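Local atomic coordinates of alpha-L-arabinosidase (Xanthomonas axonopodis pv. citri, PDB entry 6D25), a protein that probably removes arabinofuranosyl side groups from arabinoxylans, including di-substituted ones, as a trimeric arabinofuranosidase of glycoside hydrolase family GH51. Residues Y267-G272 against W325-A330; A286-T291 against S345-L350; R294-D299 against A352-D357. One frame throughout, in Å; residues are numbered along the deposited sequence.

Interaction 1 (Y267-G272 against W325-A330); sequences YYTIPG and WGTWYA
Two neighbouring parallel strands of the barrel, 262-269 and 319-325, run out at their C-terminal ends into loops that remain joined through Thr269, which binds Gly326 and Trp328. Thr269 N donates to Gly326 O over 2.8 Å, almost straight at 171°, and Trp328 N donates to Thr269 O at 3.0 Å. One residue thus grips the two that flank its partner Thr327, the usual pattern of a parallel pair. One residue back, water 1 bridges the strands: it accepts from Gly326 N, donates to Tyr267 O at 2.7 Å and also bonds Thr269 OG1. That hydroxyl has a further partner in Thr295 of helix 285-312.

In (β/α)8 glycosidases the sugar site lies at this end of the strands, and a glycerol bonded to Tyr268 OH, probably from the crystallisation liquor, is consistent with a pocket here; the same hydroxyl bonds Glu324. The phenol ring forms a T-shaped pair with Trp328, whose CE3 stands 3.7 Å above the centre of the Tyr268 face, the planes 72° apart. With CG of Trp328 opposite its own N (chi1 -163°), the six-membered ring presents its edge to that face, while Gly326 O lies at the tyrosine's edge.

Farther along, Ile270 CG1 lies alongside Trp328 CB at 4.0 Å, the two side chains pointing the same way. Pro271 CG then meets the edge of the Tyr329 ring, 3.9 Å from CE1, and Tyr329 OH is held beyond it by Asp348 of helix 346-361.

Interaction 2 (A286-T291 against S345-L350); sequences AAWIQT and SLRDAL
Arg347 lays its aliphatic chain between Trp288 and Thr291. Its CB sits 3.7 Å from Trp288 CZ3, and CG follows along the indole to CE3 while also meeting Thr291 CG2. The chain is extended to this point (chi1 -176°, chi2 177°), then bends at chi3 (57°), where CD packs 3.6 Å from Thr291 CB. Beyond the bend NE lies near Tyr329 OH, a weak bond, and NH1 comes within 3.4 Å of Thr291 OG1. NH2 is held by Ser279 O, and Phe283 makes a cation-pi contact with the group. Thr291 OG1 donates to Ala287 O at 2.7 Å; the Thr291 N-H reaches that oxygen from the other face of the carbonyl plane, so the threonine is fixed against its own helix. The far rim of the indole is met crosswise by Leu350, CD2 lying 3.7 Å from Trp288 CZ2. Ser345 and Asp348 begin the second helix with a capping box, in which Ser345 N donates to Asp348 OD2 at 2.8 Å. Helices 286-291 and 346-350 run nearly parallel, their axes 10.6 Å apart, with Tyr419 of strand 407-421 against Trp288 and helix 393-400 against Asp348 and Ala349.

Interaction 3 (R294-D299 against A352-D357); sequences RTLVMD and ASLNFD
Asn355 reaches across to Thr295 with its amide: ND2 donates to Thr295 OG1, the same hydroxyl that meets Thr269 of strand 262-269, at 3.0 Å, the oxygen lying only 6° out of the amide plane. The other end of the amide is tied through water 3, which donates to Asn355 OD1 at 2.7 Å and to Thr295 O at 3.0 Å, so both ends hold the group's rotation. The Met298 side chain crosses that of Asn355 at about a right angle, its CG 3.5 Å from OD1; bends at chi2 (68°) and chi3 fold CE back toward the same oxygen. On the other flank Thr295 CG2 touches Leu354 CD1 at 3.9 Å, and Leu296 CD2 approaches the same Leu354 CD1 more loosely. In the next shell, Asn355 ND2 also bonds Val351 O, one turn back in its own helix. Helix 294-299 is kinked here: Met298 N binds Thr295 O, three residues back. Trp325 packs against both Met298 and Asn355, while His430 of strand 424-435 lies against Leu296 and Leu354. Two near-parallel helices, 9.2 Å apart and backed by strand 319-325, are what successive β-α units of a (β/α)8 barrel produce.

From the N-terminal side, the chain leaves strand 262-269 through 267-272, enters helix 285-312 with 286-291 and 294-299, passes strand 319-325, and meets the three partners in the same order: 325-330, then 345-350 and 352-357 on helix 346-361. Each contact closes a loop of just over fifty residues, and because the segments alternate, all three loops cross and none nests. Interaction 1 joins strand ends; interactions 2 and 3 use successive parts of one helix pair. Asp348 also binds Thr327 OG1, linking interactions 1 and 2, and Tyr267 OH bonds Arg294 O between interactions 1 and 3. Together they tie two consecutive β-α units of the barrel into one block.

Interaction 1 (Y267-G272 against W325-A330)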
loop_
_atom_site.group_PDB
_atom_site.type_symbol
_atom_site.label_atom_id
_atom_site.label_comp_id
_atom_site.label_asym_id
_atom_site.label_seq_id
_atom_site.Cartn_x
_atom_site.Cartn_y
_atom_site.Cartn_z
ATOM N N TYR A 267 2.208 -22.483 14.814
ATOM C CA TYR A 267 3.245 -23.496 14.974
ATOM C C TYR A 267 2.698 -24.868 14.584
ATOM O O TYR A 267 1.811 -25.403 15.256
ATOM C CB TYR A 267 3.750 -23.572 16.416
ATOM C CG TYR A 267 4.777 -24.663 16.627
ATOM C CD1 TYR A 267 6.003 -24.610 15.983
ATOM C CD2 TYR A 267 4.506 -25.773 17.417
ATOM C CE1 TYR A 267 6.938 -25.619 16.101
ATOM C CE2 TYR A 267 5.430 -26.795 17.543
ATOM C CZ TYR A 267 6.654 -26.725 16.895
ATOM O OH TYR A 267 7.558 -27.760 17.016
ATOM N N TYR A 268 3.257 -25.431 13.523
ATOM C CA TYR A 268 2.950 -26.770 13.064
ATOM C C TYR A 268 3.950 -27.763 13.634
ATOM O O TYR A 268 5.143 -27.483 13.793
ATOM C CB TYR A 268 3.002 -26.854 11.541
ATOM C CG TYR A 268 1.861 -26.156 10.865
ATOM C CD1 TYR A 268 0.623 -26.763 10.768
ATOM C CD2 TYR A 268 1.995 -24.873 10.369
ATOM C CE1 TYR A 268 -0.447 -26.118 10.169
ATOM C CE2 TYR A 268 0.916 -24.212 9.792
ATOM C CZ TYR A 268 -0.308 -24.840 9.674
ATOM O OH TYR A 268 -1.385 -24.194 9.102
ATOM N N THR A 269 3.418 -28.959 13.881
ATOM C CA THR A 269 4.204 -30.077 14.316
ATOM C C THR A 269 4.612 -30.866 13.065
ATOM O O THR A 269 3.757 -31.522 12.440
ATOM C CB THR A 269 3.401 -30.919 15.317
ATOM O OG1 THR A 269 3.088 -30.119 16.467
ATOM C CG2 THR A 269 4.126 -32.170 15.742
ATOM N N ILE A 270 5.890 -30.777 12.696
ATOM C CA ILE A 270 6.320 -31.321 11.420
ATOM C C ILE A 270 7.492 -32.268 11.683
ATOM O O ILE A 270 8.655 -31.858 11.632
ATOM C CB ILE A 270 6.699 -30.210 10.414
ATOM C CG1 ILE A 270 5.636 -29.122 10.338
ATOM C CG2 ILE A 270 7.012 -30.809 9.055
ATOM C CD1 ILE A 270 5.915 -28.052 9.296
ATOM N N PRO A 271 7.198 -33.536 11.931
ATOM C CA PRO A 271 8.296 -34.473 12.097
ATOM C C PRO A 271 9.187 -34.515 10.845
ATOM O O PRO A 271 8.680 -34.509 9.712
ATOM C CB PRO A 271 7.662 -35.855 12.337
ATOM C CG PRO A 271 6.211 -35.697 12.035
ATOM C CD PRO A 271 5.903 -34.218 12.003
ATOM N N GLY A 272 10.503 -34.479 11.080
ATOM C CA GLY A 272 11.504 -34.445 10.023
ATOM C C GLY A 272 11.760 -33.040 9.489
ATOM O O GLY A 272 12.632 -32.863 8.646
ATOM N N TRP A 325 -2.252 -24.586 14.365
ATOM C CA TRP A 325 -1.442 -25.609 14.987
ATOM C C TRP A 325 -1.899 -26.983 14.481
ATOM O O TRP A 325 -2.960 -27.083 13.873
ATOM C CB TRP A 325 -1.511 -25.516 16.515
ATOM C CG TRP A 325 -2.855 -25.835 17.092
ATOM C CD1 TRP A 325 -3.908 -24.976 17.216
ATOM C CD2 TRP A 325 -3.299 -27.090 17.643
ATOM N NE1 TRP A 325 -4.991 -25.612 17.760
ATOM C CE2 TRP A 325 -4.638 -26.899 18.069
ATOM C CE3 TRP A 325 -2.720 -28.350 17.805
ATOM C CZ2 TRP A 325 -5.391 -27.929 18.640
ATOM C CZ3 TRP A 325 -3.453 -29.350 18.402
ATOM C CH2 TRP A 325 -4.772 -29.150 18.812
ATOM N N GLY A 326 -1.102 -27.986 14.767
ATOM C CA GLY A 326 -1.371 -29.368 14.369
ATOM C C GLY A 326 -0.269 -29.970 13.533
ATOM O O GLY A 326 0.741 -29.344 13.267
ATOM N N THR A 327 -0.470 -31.229 13.142
ATOM C CA THR A 327 0.531 -31.977 12.432
ATOM C C THR A 327 0.462 -31.685 10.935
ATOM O O THR A 327 -0.586 -31.485 10.371
ATOM C CB THR A 327 0.381 -33.480 12.696
ATOM O OG1 THR A 327 -0.953 -33.903 12.385
ATOM C CG2 THR A 327 0.704 -33.811 14.128
ATOM N N TRP A 328 1.632 -31.746 10.314
ATOM C CA TRP A 328 1.766 -31.646 8.864
ATOM C C TRP A 328 2.703 -32.760 8.388
ATOM O O TRP A 328 3.882 -32.755 8.723
ATOM C CB TRP A 328 2.286 -30.256 8.484
ATOM C CG TRP A 328 2.090 -29.869 7.049
ATOM C CD1 TRP A 328 2.088 -30.683 5.949
ATOM C CD2 TRP A 328 1.921 -28.527 6.554
ATOM N NE1 TRP A 328 1.900 -29.948 4.816
ATOM C CE2 TRP A 328 1.801 -28.616 5.148
ATOM C CE3 TRP A 328 1.863 -27.274 7.156
ATOM C CZ2 TRP A 328 1.633 -27.496 4.338
ATOM C CZ3 TRP A 328 1.660 -26.161 6.360
ATOM C CH2 TRP A 328 1.542 -26.278 4.969
ATOM N N TYR A 329 2.130 -33.691 7.616
ATOM C CA TYR A 329 2.815 -34.874 7.105
ATOM C C TYR A 329 3.003 -34.789 5.578
ATOM O O TYR A 329 2.509 -33.890 4.949
ATOM C CB TYR A 329 1.987 -36.125 7.441
ATOM C CG TYR A 329 1.739 -36.353 8.916
ATOM C CD1 TYR A 329 2.806 -36.495 9.803
ATOM C CD2 TYR A 329 0.458 -36.485 9.420
ATOM C CE1 TYR A 329 2.591 -36.721 11.158
ATOM C CE2 TYR A 329 0.228 -36.741 10.765
ATOM C CZ TYR A 329 1.299 -36.848 11.643
ATOM O OH TYR A 329 1.096 -37.111 12.978
ATOM N N ALA A 330 3.679 -35.778 5.004
ATOM C CA ALA A 330 3.645 -35.992 3.562
ATOM C C ALA A 330 2.186 -36.181 3.133
ATOM O O ALA A 330 1.382 -36.780 3.862
ATOM C CB ALA A 330 4.470 -37.200 3.151
HETATM O O HOH W 1 1.506 -27.828 16.404
HETATM O O HOH W 2 6.262 -34.296 8.231
#

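Interaction 2 (A286-T291 against S345-L350)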
loop_
_atom_site.group_PDB
_atom_site.type_symbol
_atom_site.label_atom_id
_atom_site.label_comp_id
_atom_site.label_asym_id
_atom_site.label_seq_id
_atom_site.Cartn_x
_atom_site.Cartn_y
_atom_site.Cartn_z
ATOM N N ALA A 286 10.625 -44.302 16.797
ATOM C CA ALA A 286 11.454 -43.077 16.630
ATOM C C ALA A 286 10.601 -41.919 16.075
ATOM O O ALA A 286 10.670 -40.805 16.588
ATOM C CB ALA A 286 12.650 -43.366 15.739
ATOM N N ALA A 287 9.775 -42.195 15.062
ATOM C CA ALA A 287 8.933 -41.174 14.459
ATOM C C ALA A 287 7.817 -40.738 15.422
ATOM O O ALA A 287 7.401 -39.578 15.419
ATOM C CB ALA A 287 8.349 -41.688 13.163
ATOM N N TRP A 288 7.322 -41.684 16.223
ATOM C CA TRP A 288 6.319 -41.415 17.275
ATOM C C TRP A 288 6.864 -40.382 18.263
ATOM O O TRP A 288 6.279 -39.292 18.445
ATOM C CB TRP A 288 5.965 -42.732 17.967
ATOM C CG TRP A 288 5.180 -42.651 19.235
ATOM C CD1 TRP A 288 5.696 -42.626 20.497
ATOM C CD2 TRP A 288 3.745 -42.670 19.378
ATOM N NE1 TRP A 288 4.686 -42.606 21.417
ATOM C CE2 TRP A 288 3.478 -42.600 20.766
ATOM C CE3 TRP A 288 2.666 -42.697 18.489
ATOM C CZ2 TRP A 288 2.179 -42.595 21.278
ATOM C CZ3 TRP A 288 1.376 -42.688 18.990
ATOM C CH2 TRP A 288 1.139 -42.629 20.377
ATOM N N ILE A 289 8.006 -40.713 18.887
ATOM C CA ILE A 289 8.504 -39.839 19.941
ATOM C C ILE A 289 8.972 -38.508 19.343
ATOM O O ILE A 289 8.811 -37.469 19.997
ATOM C CB ILE A 289 9.605 -40.522 20.778
ATOM C CG1 ILE A 289 9.805 -39.770 22.104
ATOM C CG2 ILE A 289 10.886 -40.669 19.974
ATOM C CD1 ILE A 289 10.751 -40.441 23.057
ATOM N N GLN A 290 9.522 -38.514 18.121
ATOM C CA GLN A 290 9.950 -37.275 17.483
ATOM C C GLN A 290 8.737 -36.333 17.289
ATOM O O GLN A 290 8.854 -35.139 17.498
ATOM C CB GLN A 290 10.654 -37.514 16.141
ATOM C CG GLN A 290 11.411 -36.251 15.680
ATOM C CD GLN A 290 11.433 -35.853 14.215
ATOM O OE1 GLN A 290 11.477 -34.636 13.905
ATOM N NE2 GLN A 290 11.465 -36.854 13.316
ATOM N N THR A 291 7.608 -36.880 16.865
ATOM C CA THR A 291 6.411 -36.081 16.659
ATOM C C THR A 291 5.942 -35.449 17.980
ATOM O O THR A 291 5.612 -34.264 18.034
ATOM C CB THR A 291 5.288 -36.929 16.041
ATOM O OG1 THR A 291 5.765 -37.513 14.839
ATOM C CG2 THR A 291 4.054 -36.125 15.759
ATOM N N SER A 345 -3.968 -40.490 12.946
ATOM C CA SER A 345 -3.759 -41.703 13.695
ATOM C C SER A 345 -3.833 -41.424 15.196
ATOM O O SER A 345 -4.024 -40.291 15.637
ATOM C CB SER A 345 -2.412 -42.314 13.337
ATOM O OG SER A 345 -1.367 -41.564 13.939
ATOM N N LEU A 346 -3.638 -42.481 15.980
ATOM C CA LEU A 346 -3.527 -42.320 17.438
ATOM C C LEU A 346 -2.461 -41.262 17.795
ATOM O O LEU A 346 -2.617 -40.517 18.800
ATOM C CB LEU A 346 -3.205 -43.663 18.080
ATOM C CG LEU A 346 -3.090 -43.667 19.602
ATOM C CD1 LEU A 346 -4.383 -43.211 20.275
ATOM C CD2 LEU A 346 -2.652 -45.066 20.087
ATOM N N ARG A 347 -1.395 -41.196 17.006
ATOM C CA ARG A 347 -0.337 -40.198 17.240
ATOM C C ARG A 347 -0.936 -38.767 17.210
ATOM O O ARG A 347 -0.600 -37.900 18.025
ATOM C CB ARG A 347 0.753 -40.370 16.181
ATOM C CG ARG A 347 1.965 -39.457 16.368
ATOM C CD ARG A 347 3.055 -39.699 15.337
ATOM N NE ARG A 347 2.570 -39.545 13.977
ATOM C CZ ARG A 347 3.300 -39.842 12.885
ATOM N NH1 ARG A 347 4.594 -40.112 12.999
ATOM N NH2 ARG A 347 2.708 -39.906 11.703
ATOM N N ASP A 348 -1.824 -38.530 16.259
ATOM C CA ASP A 348 -2.493 -37.217 16.094
ATOM C C ASP A 348 -3.408 -36.932 17.283
ATOM O O ASP A 348 -3.496 -35.776 17.728
ATOM C CB ASP A 348 -3.189 -37.144 14.749
ATOM C CG ASP A 348 -2.173 -37.299 13.630
ATOM O OD1 ASP A 348 -1.309 -36.384 13.518
ATOM O OD2 ASP A 348 -2.154 -38.361 12.944
ATOM N N ALA A 349 -4.082 -37.963 17.803
ATOM C CA ALA A 349 -4.887 -37.775 19.025
ATOM C C ALA A 349 -3.995 -37.261 20.155
ATOM O O ALA A 349 -4.373 -36.305 20.845
ATOM C CB ALA A 349 -5.550 -39.051 19.408
ATOM N N LEU A 350 -2.835 -37.912 20.370
ATOM C CA LEU A 350 -1.956 -37.444 21.453
ATOM C C LEU A 350 -1.464 -36.015 21.195
ATOM O O LEU A 350 -1.305 -35.237 22.156
ATOM C CB LEU A 350 -0.791 -38.425 21.659
ATOM C CG LEU A 350 -1.094 -39.532 22.672
ATOM C CD1 LEU A 350 -1.986 -40.617 22.085
ATOM C CD2 LEU A 350 0.151 -40.150 23.218
#

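Interaction 3 (R294-D299 against A352-D357)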
loop_
_atom_site.group_PDB
_atom_site.type_symbol
_atom_site.label_atom_id
_atom_site.label_comp_id
_atom_site.label_asym_id
_atom_site.label_seq_id
_atom_site.Cartn_x
_atom_site.Cartn_y
_atom_site.Cartn_z
ATOM N N ARG A 294 8.371 -32.724 19.126
ATOM C CA ARG A 294 8.149 -31.510 18.365
ATOM C C ARG A 294 6.864 -30.802 18.800
ATOM O O ARG A 294 6.855 -29.566 18.847
ATOM C CB ARG A 294 8.137 -31.795 16.862
ATOM C CG ARG A 294 9.549 -31.875 16.300
ATOM C CD ARG A 294 9.574 -32.263 14.847
ATOM N NE ARG A 294 10.916 -32.220 14.258
ATOM C CZ ARG A 294 11.396 -31.178 13.578
ATOM N NH1 ARG A 294 12.630 -31.234 13.119
ATOM N NH2 ARG A 294 10.637 -30.107 13.351
ATOM N N THR A 295 5.802 -31.537 19.107
ATOM C CA THR A 295 4.541 -30.847 19.418
ATOM C C THR A 295 4.681 -30.104 20.761
ATOM O O THR A 295 4.105 -29.043 20.954
ATOM C CB THR A 295 3.331 -31.784 19.341
ATOM O OG1 THR A 295 2.197 -31.030 18.882
ATOM C CG2 THR A 295 2.980 -32.392 20.675
ATOM N N LEU A 296 5.473 -30.668 21.671
ATOM C CA LEU A 296 5.606 -30.106 23.013
ATOM C C LEU A 296 6.349 -28.753 23.015
ATOM O O LEU A 296 6.258 -27.999 23.995
ATOM C CB LEU A 296 6.316 -31.119 23.913
ATOM C CG LEU A 296 5.419 -32.263 24.403
ATOM C CD1 LEU A 296 6.266 -33.337 25.072
ATOM C CD2 LEU A 296 4.407 -31.760 25.385
ATOM N N VAL A 297 7.016 -28.448 21.932
ATOM C CA VAL A 297 7.718 -27.179 21.792
ATOM C C VAL A 297 6.704 -26.001 21.910
ATOM O O VAL A 297 7.066 -24.888 22.309
ATOM C CB VAL A 297 8.501 -27.158 20.465
ATOM C CG1 VAL A 297 9.056 -25.775 20.147
ATOM C CG2 VAL A 297 9.623 -28.178 20.431
ATOM N N MET A 298 5.439 -26.259 21.592
ATOM C CA MET A 298 4.370 -25.251 21.774
ATOM C C MET A 298 4.458 -24.571 23.152
ATOM O O MET A 298 4.212 -23.368 23.257
ATOM C CB MET A 298 2.997 -25.891 21.593
ATOM C CG MET A 298 1.830 -24.931 21.736
ATOM S SD MET A 298 1.699 -23.713 20.421
ATOM C CE MET A 298 0.968 -24.667 19.094
ATOM N N ASP A 299 4.787 -25.324 24.213
ATOM C CA ASP A 299 4.812 -24.734 25.533
ATOM C C ASP A 299 5.909 -23.654 25.635
ATOM O O ASP A 299 5.665 -22.578 26.156
ATOM C CB ASP A 299 4.996 -25.771 26.639
ATOM C CG ASP A 299 4.862 -25.118 28.009
ATOM O OD1 ASP A 299 3.789 -24.662 28.352
ATOM O OD2 ASP A 299 5.857 -24.998 28.679
ATOM N N ALA A 352 -3.134 -33.665 19.822
ATOM C CA ALA A 352 -4.222 -32.777 20.258
ATOM C C ALA A 352 -4.305 -32.706 21.785
ATOM O O ALA A 352 -4.443 -31.606 22.332
ATOM C CB ALA A 352 -5.525 -33.224 19.638
ATOM N N SER A 353 -4.229 -33.843 22.502
ATOM C CA SER A 353 -4.385 -33.797 23.963
ATOM C C SER A 353 -3.238 -33.002 24.587
ATOM O O SER A 353 -3.484 -32.195 25.511
ATOM C CB SER A 353 -4.525 -35.165 24.615
ATOM O OG SER A 353 -3.340 -35.910 24.438
ATOM N N LEU A 354 -2.047 -33.140 24.064
ATOM C CA LEU A 354 -0.903 -32.417 24.654
ATOM C C LEU A 354 -1.047 -30.904 24.443
ATOM O O LEU A 354 -0.732 -30.111 25.336
ATOM C CB LEU A 354 0.401 -32.941 24.067
ATOM C CG LEU A 354 0.721 -34.403 24.349
ATOM C CD1 LEU A 354 1.942 -34.827 23.561
ATOM C CD2 LEU A 354 0.940 -34.625 25.820
ATOM N N ASN A 355 -1.528 -30.498 23.280
ATOM C CA ASN A 355 -1.732 -29.098 22.988
ATOM C C ASN A 355 -2.842 -28.501 23.860
ATOM O O ASN A 355 -2.662 -27.402 24.418
ATOM C CB ASN A 355 -1.957 -28.846 21.507
ATOM C CG ASN A 355 -0.651 -28.781 20.758
ATOM O OD1 ASN A 355 -0.042 -27.707 20.659
ATOM N ND2 ASN A 355 -0.201 -29.924 20.212
ATOM N N PHE A 356 -3.957 -29.206 24.009
ATOM C CA PHE A 356 -5.017 -28.731 24.929
ATOM C C PHE A 356 -4.499 -28.579 26.371
ATOM O O PHE A 356 -4.809 -27.585 27.027
ATOM C CB PHE A 356 -6.216 -29.661 24.906
ATOM C CG PHE A 356 -6.922 -29.743 23.576
ATOM C CD1 PHE A 356 -6.988 -28.649 22.719
ATOM C CD2 PHE A 356 -7.624 -30.883 23.233
ATOM C CE1 PHE A 356 -7.731 -28.698 21.546
ATOM C CE2 PHE A 356 -8.363 -30.920 22.058
ATOM C CZ PHE A 356 -8.383 -29.846 21.210
ATOM N N ASP A 357 -3.691 -29.531 26.818
ATOM C CA ASP A 357 -3.086 -29.429 28.151
ATOM C C ASP A 357 -2.291 -28.123 28.233
ATOM O O ASP A 357 -2.451 -27.332 29.175
ATOM C CB ASP A 357 -2.190 -30.627 28.460
ATOM C CG ASP A 357 -2.881 -31.982 28.629
ATOM O OD1 ASP A 357 -4.157 -32.020 28.763
ATOM O OD2 ASP A 357 -2.120 -33.038 28.615
HETATM O O HOH W 3 2.099 -27.921 19.030
#